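Local structure of putative Acetyltransferase (Lactobacillus plantarum WCFS1, 3EFA) at residues A24-V27 / E28-I32; T79-A82 / Y83-H86. The protein is a putative N-acetyltransferase of the GNAT family and probably transfers the acetyl group of acetyl-CoA to an amine that has yet to be identified. All coordinates share one frame; numbering follows the deposited sequence.

Contact 1: residues A24-V27 / E28-I32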
loop_
_atom_site.group_PDB
_atom_site.type_symbol
_atom_site.label_atom_id
_atom_site.label_comp_id
_atom_site.label_asym_id
_atom_site.label_seq_id
_atom_site.Cartn_x
_atom_site.Cartn_y
_atom_site.Cartn_z
ATOM N N ALA A 24 4.359 -3.885 -27.938
ATOM C CA ALA A 24 5.188 -5.018 -28.330
ATOM C C ALA A 24 5.383 -6.006 -27.181
ATOM O O ALA A 24 5.281 -7.218 -27.394
ATOM C CB ALA A 24 6.541 -4.551 -28.885
ATOM N N VAL A 25 5.641 -5.484 -25.976
ATOM C CA VAL A 25 5.970 -6.304 -24.801
ATOM C C VAL A 25 4.755 -6.887 -24.055
ATOM O O VAL A 25 4.651 -8.102 -23.872
ATOM C CB VAL A 25 6.859 -5.518 -23.786
ATOM C CG1 VAL A 25 7.064 -6.315 -22.506
ATOM C CG2 VAL A 25 8.216 -5.160 -24.402
ATOM N N PHE A 26 3.849 -6.021 -23.609
ATOM C CA PHE A 26 2.702 -6.461 -22.804
ATOM C C PHE A 26 1.609 -7.137 -23.639
ATOM O O PHE A 26 1.143 -8.216 -23.284
ATOM C CB PHE A 26 2.089 -5.296 -22.006
ATOM C CG PHE A 26 2.984 -4.743 -20.922
ATOM C CD1 PHE A 26 3.335 -5.525 -19.812
ATOM C CD2 PHE A 26 3.452 -3.436 -20.992
ATOM C CE1 PHE A 26 4.160 -5.016 -18.798
ATOM C CE2 PHE A 26 4.277 -2.913 -19.988
ATOM C CZ PHE A 26 4.630 -3.705 -18.883
ATOM N N VAL A 27 1.198 -6.497 -24.739
ATOM C CA VAL A 27 0.098 -7.007 -25.553
ATOM C C VAL A 27 0.514 -8.195 -26.439
ATOM O O VAL A 27 -0.094 -9.258 -26.384
ATOM C CB VAL A 27 -0.572 -5.878 -26.416
ATOM C CG1 VAL A 27 -1.721 -6.432 -27.275
ATOM C CG2 VAL A 27 -1.089 -4.762 -25.532
ATOM N N GLU A 28 1.550 -8.020 -27.251
ATOM C CA GLU A 28 1.900 -9.054 -28.226
ATOM C C GLU A 28 2.753 -10.196 -27.666
ATOM O O GLU A 28 2.452 -11.370 -27.879
ATOM C CB GLU A 28 2.540 -8.426 -29.471
ATOM C CG GLU A 28 1.512 -7.645 -30.307
ATOM C CD GLU A 28 2.113 -6.920 -31.503
ATOM O OE1 GLU A 28 1.585 -5.850 -31.859
ATOM O OE2 GLU A 28 3.093 -7.417 -32.091
ATOM N N GLU A 29 3.810 -9.847 -26.945
ATOM C CA GLU A 29 4.736 -10.841 -26.432
ATOM C C GLU A 29 4.146 -11.630 -25.256
ATOM O O GLU A 29 4.363 -12.837 -25.146
ATOM C CB GLU A 29 6.059 -10.180 -26.020
ATOM C CG GLU A 29 7.005 -11.100 -25.253
ATOM C CD GLU A 29 8.269 -10.388 -24.797
ATOM O OE1 GLU A 29 8.516 -9.252 -25.255
ATOM O OE2 GLU A 29 9.019 -10.962 -23.980
ATOM N N ARG A 30 3.392 -10.952 -24.395
ATOM C CA ARG A 30 2.912 -11.575 -23.163
ATOM C C ARG A 30 1.402 -11.807 -23.099
ATOM O O ARG A 30 0.901 -12.333 -22.114
ATOM C CB ARG A 30 3.397 -10.786 -21.945
ATOM C CG ARG A 30 4.901 -10.887 -21.755
ATOM C CD ARG A 30 5.427 -9.806 -20.844
ATOM N NE ARG A 30 4.789 -9.850 -19.538
ATOM C CZ ARG A 30 5.154 -9.094 -18.509
ATOM N NH1 ARG A 30 6.159 -8.233 -18.641
ATOM N NH2 ARG A 30 4.515 -9.200 -17.351
ATOM N N GLY A 31 0.685 -11.410 -24.146
ATOM C CA GLY A 31 -0.719 -11.753 -24.284
ATOM C C GLY A 31 -1.716 -11.044 -23.384
ATOM O O GLY A 31 -2.833 -11.522 -23.196
ATOM N N ILE A 32 -1.337 -9.904 -22.823
ATOM C CA ILE A 32 -2.304 -9.116 -22.074
ATOM C C ILE A 32 -3.265 -8.383 -23.024
ATOM O O ILE A 32 -2.874 -7.899 -24.105
ATOM C CB ILE A 32 -1.616 -8.127 -21.122
ATOM C CG1 ILE A 32 -0.780 -8.895 -20.092
ATOM C CG2 ILE A 32 -2.650 -7.229 -20.428
ATOM C CD1 ILE A 32 0.349 -8.078 -19.476
#

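Contact 2: residues T79-A82 / Y83-H86. With FMT (formic acid), chain C.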
loop_
_atom_site.group_PDB
_atom_site.type_symbol
_atom_site.label_atom_id
_atom_site.label_comp_id
_atom_site.label_asym_id
_atom_site.label_seq_id
_atom_site.Cartn_x
_atom_site.Cartn_y
_atom_site.Cartn_z
ATOM N N THR A 79 11.110 -2.953 -21.286
ATOM C CA THR A 79 12.331 -2.796 -22.073
ATOM C C THR A 79 12.260 -3.632 -23.349
ATOM O O THR A 79 11.823 -4.784 -23.310
ATOM C CB THR A 79 13.573 -3.242 -21.257
ATOM O OG1 THR A 79 13.751 -2.370 -20.133
ATOM C CG2 THR A 79 14.849 -3.237 -22.118
ATOM N N ARG A 80 12.687 -3.054 -24.471
ATOM C CA ARG A 80 12.745 -3.779 -25.743
ATOM C C ARG A 80 13.529 -5.086 -25.563
ATOM O O ARG A 80 14.590 -5.109 -24.914
ATOM C CB ARG A 80 13.376 -2.910 -26.846
ATOM C CG ARG A 80 13.195 -3.463 -28.262
ATOM C CD ARG A 80 13.930 -2.652 -29.332
ATOM N NE ARG A 80 13.392 -1.309 -29.518
ATOM C CZ ARG A 80 12.805 -0.859 -30.633
ATOM N NH1 ARG A 80 12.653 -1.636 -31.701
ATOM N NH2 ARG A 80 12.368 0.393 -30.684
ATOM N N LYS A 81 13.007 -6.164 -26.148
ATOM C CA LYS A 81 13.509 -7.508 -25.886
ATOM C C LYS A 81 15.010 -7.701 -26.119
ATOM O O LYS A 81 15.707 -8.292 -25.285
ATOM C CB LYS A 81 12.725 -8.555 -26.675
ATOM C CG LYS A 81 12.818 -9.942 -26.051
ATOM C CD LYS A 81 12.468 -11.041 -27.036
ATOM C CE LYS A 81 12.670 -12.412 -26.410
ATOM N NZ LYS A 81 12.574 -13.506 -27.415
ATOM N N ALA A 82 15.516 -7.213 -27.240
ATOM C CA ALA A 82 16.923 -7.429 -27.544
ATOM C C ALA A 82 17.875 -6.705 -26.572
ATOM O O ALA A 82 19.068 -6.999 -26.541
ATOM C CB ALA A 82 17.220 -7.040 -28.998
ATOM N N TYR A 83 17.352 -5.776 -25.774
ATOM C CA TYR A 83 18.205 -4.935 -24.930
ATOM C C TYR A 83 18.044 -5.192 -23.430
ATOM O O TYR A 83 18.575 -4.448 -22.600
ATOM C CB TYR A 83 17.959 -3.453 -25.237
ATOM C CG TYR A 83 18.340 -3.077 -26.644
ATOM C CD1 TYR A 83 19.606 -2.574 -26.931
ATOM C CD2 TYR A 83 17.443 -3.242 -27.698
ATOM C CE1 TYR A 83 19.967 -2.236 -28.234
ATOM C CE2 TYR A 83 17.797 -2.910 -28.999
ATOM C CZ TYR A 83 19.059 -2.408 -29.257
ATOM O OH TYR A 83 19.414 -2.074 -30.545
ATOM N N ARG A 84 17.304 -6.240 -23.085
ATOM C CA ARG A 84 17.093 -6.585 -21.685
ATOM C C ARG A 84 18.381 -7.119 -21.049
ATOM O O ARG A 84 19.209 -7.747 -21.723
ATOM C CB ARG A 84 15.950 -7.603 -21.532
ATOM C CG ARG A 84 14.658 -7.212 -22.255
ATOM C CD ARG A 84 13.426 -7.916 -21.689
ATOM N NE ARG A 84 12.215 -7.439 -22.347
ATOM C CZ ARG A 84 11.323 -8.211 -22.962
ATOM N NH1 ARG A 84 11.477 -9.529 -22.978
ATOM N NH2 ARG A 84 10.266 -7.659 -23.558
ATOM N N GLY A 85 18.549 -6.850 -19.755
ATOM C CA GLY A 85 19.651 -7.401 -18.989
ATOM C C GLY A 85 20.979 -6.678 -19.116
ATOM O O GLY A 85 22.038 -7.265 -18.871
ATOM N N HIS A 86 20.937 -5.406 -19.495
ATOM C CA HIS A 86 22.163 -4.615 -19.604
ATOM C C HIS A 86 22.114 -3.361 -18.728
ATOM O O HIS A 86 22.905 -2.442 -18.925
ATOM C CB HIS A 86 22.434 -4.222 -21.060
ATOM C CG HIS A 86 22.629 -5.387 -21.984
ATOM N ND1 HIS A 86 23.776 -6.151 -21.992
ATOM C CD2 HIS A 86 21.830 -5.901 -22.952
ATOM C CE1 HIS A 86 23.671 -7.095 -22.912
ATOM N NE2 HIS A 86 22.499 -6.963 -23.508
HETATM C C FMT C . 15.898 -4.197 -18.230
HETATM O O1 FMT C . 16.511 -3.204 -18.629
HETATM O O2 FMT C . 16.189 -5.358 -18.528
#

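Contact 1: residues A24-V27 / E28-I32
The C-terminal end of helix 12-29 widens here into a pi-type turn: Glu29 N bonds to Ala24 O at 3.0 Å, and Arg30 N reaches Val25 O in a weak bond, each spanning five residues rather than four. Gly31 then leaves the helix with positive phi (73°), a conformation easy for a residue without CB. Its N makes a weak bond to Val27 O. Ile32 N closes the end on Phe26 O (3.0 Å, N-H...O angle 156°), and Val27 CA adds a C-H...O contact to Ile32 O at 3.4 Å.

Outside this backbone frame, Ile32 CD1 lies 3.9 Å from Phe26 CD1, two apolar side chains running alongside each other. Arg30 comes to the same ring: the bend at chi3 (58°) brings NH1 3.8 Å from Phe26 CE1, with the ring carbon over one face of the guanidinium, while NH2 pairs with Glu113. Glu29 lies beside Val25 and sends OE1 to Arg84.

Peptide N-H groups thus meet the carbonyls of Ala24 to Val27, those of Val25 and Val27 only weakly. A carboxylate so near a helix C-terminus would probably be disfavoured by the helix dipole, and the arginine paired with Glu29 is likely to offset that cost.

Contact 2: residues T79-A82 / Y83-H86
Arg84 folds back along the turn that follows strand 71-79, and its side chain retraces the backbone from Lys81 to Thr79. CB lies 3.8 Å from Lys81 O. CG rests against two carbonyl oxygens that lie on the same side of it, 3.4 Å from Lys81 O and equally far from Arg80 O. With chi2 at -158° and chi3 at 176°, the chain runs straight on past CD and delivers NE to Thr79 O (2.9 Å, N-H...O angle 149°); NH2 adds a weak bond to the same oxygen, which approaches the guanidinium at its edge. Lys81 CA covers the centre of one guanidinium face, and Lys81 CG reaches NH1 at 3.4 Å. Arginine suits this place because one flat group can grip a carbonyl with two donors and still offer NH2 to Glu29. An alanine here would remove both donors and is likely to leave Thr79 O without these mates and Glu29 without its cation.

The turn itself is closed by Tyr83 N to Arg80 O at 3.0 Å, while Arg80 CD rests 3.9 Å from Tyr83 CE2. Beyond Arg84, Gly85 N binds O2 (3.0 Å) of a formic acid molecule, probably from the crystallisation liquor, that Gly89 N also holds. Arg84 begins an R-x-x-G-x-G sequence, the GNAT signature whose backbone amides typically bind the acetyl-CoA pyrophosphate, a role consistent with the bound, probably ionised, carboxyl group.

Both contacts lie at the surface, yet they belong to different elements: contact 1 ends helix 12-29, whereas contact 2 is the turn between strand 71-79 and helix 88-102. They meet directly, because Glu29 OE1 of contact 1 forms a salt bridge of 2.9 Å with Arg84 NH2 of contact 2, and Val25 CG2 packs 3.8 Å from Thr79 O. Contact 1, whose Val25 is buried, relies on main-chain bonds at a helix end with apolar and arginine side chains outside them. Contact 2 has no buried residue; there one long arginine side chain holds a carbonyl, and a backbone amide holds a small carboxyl ligand.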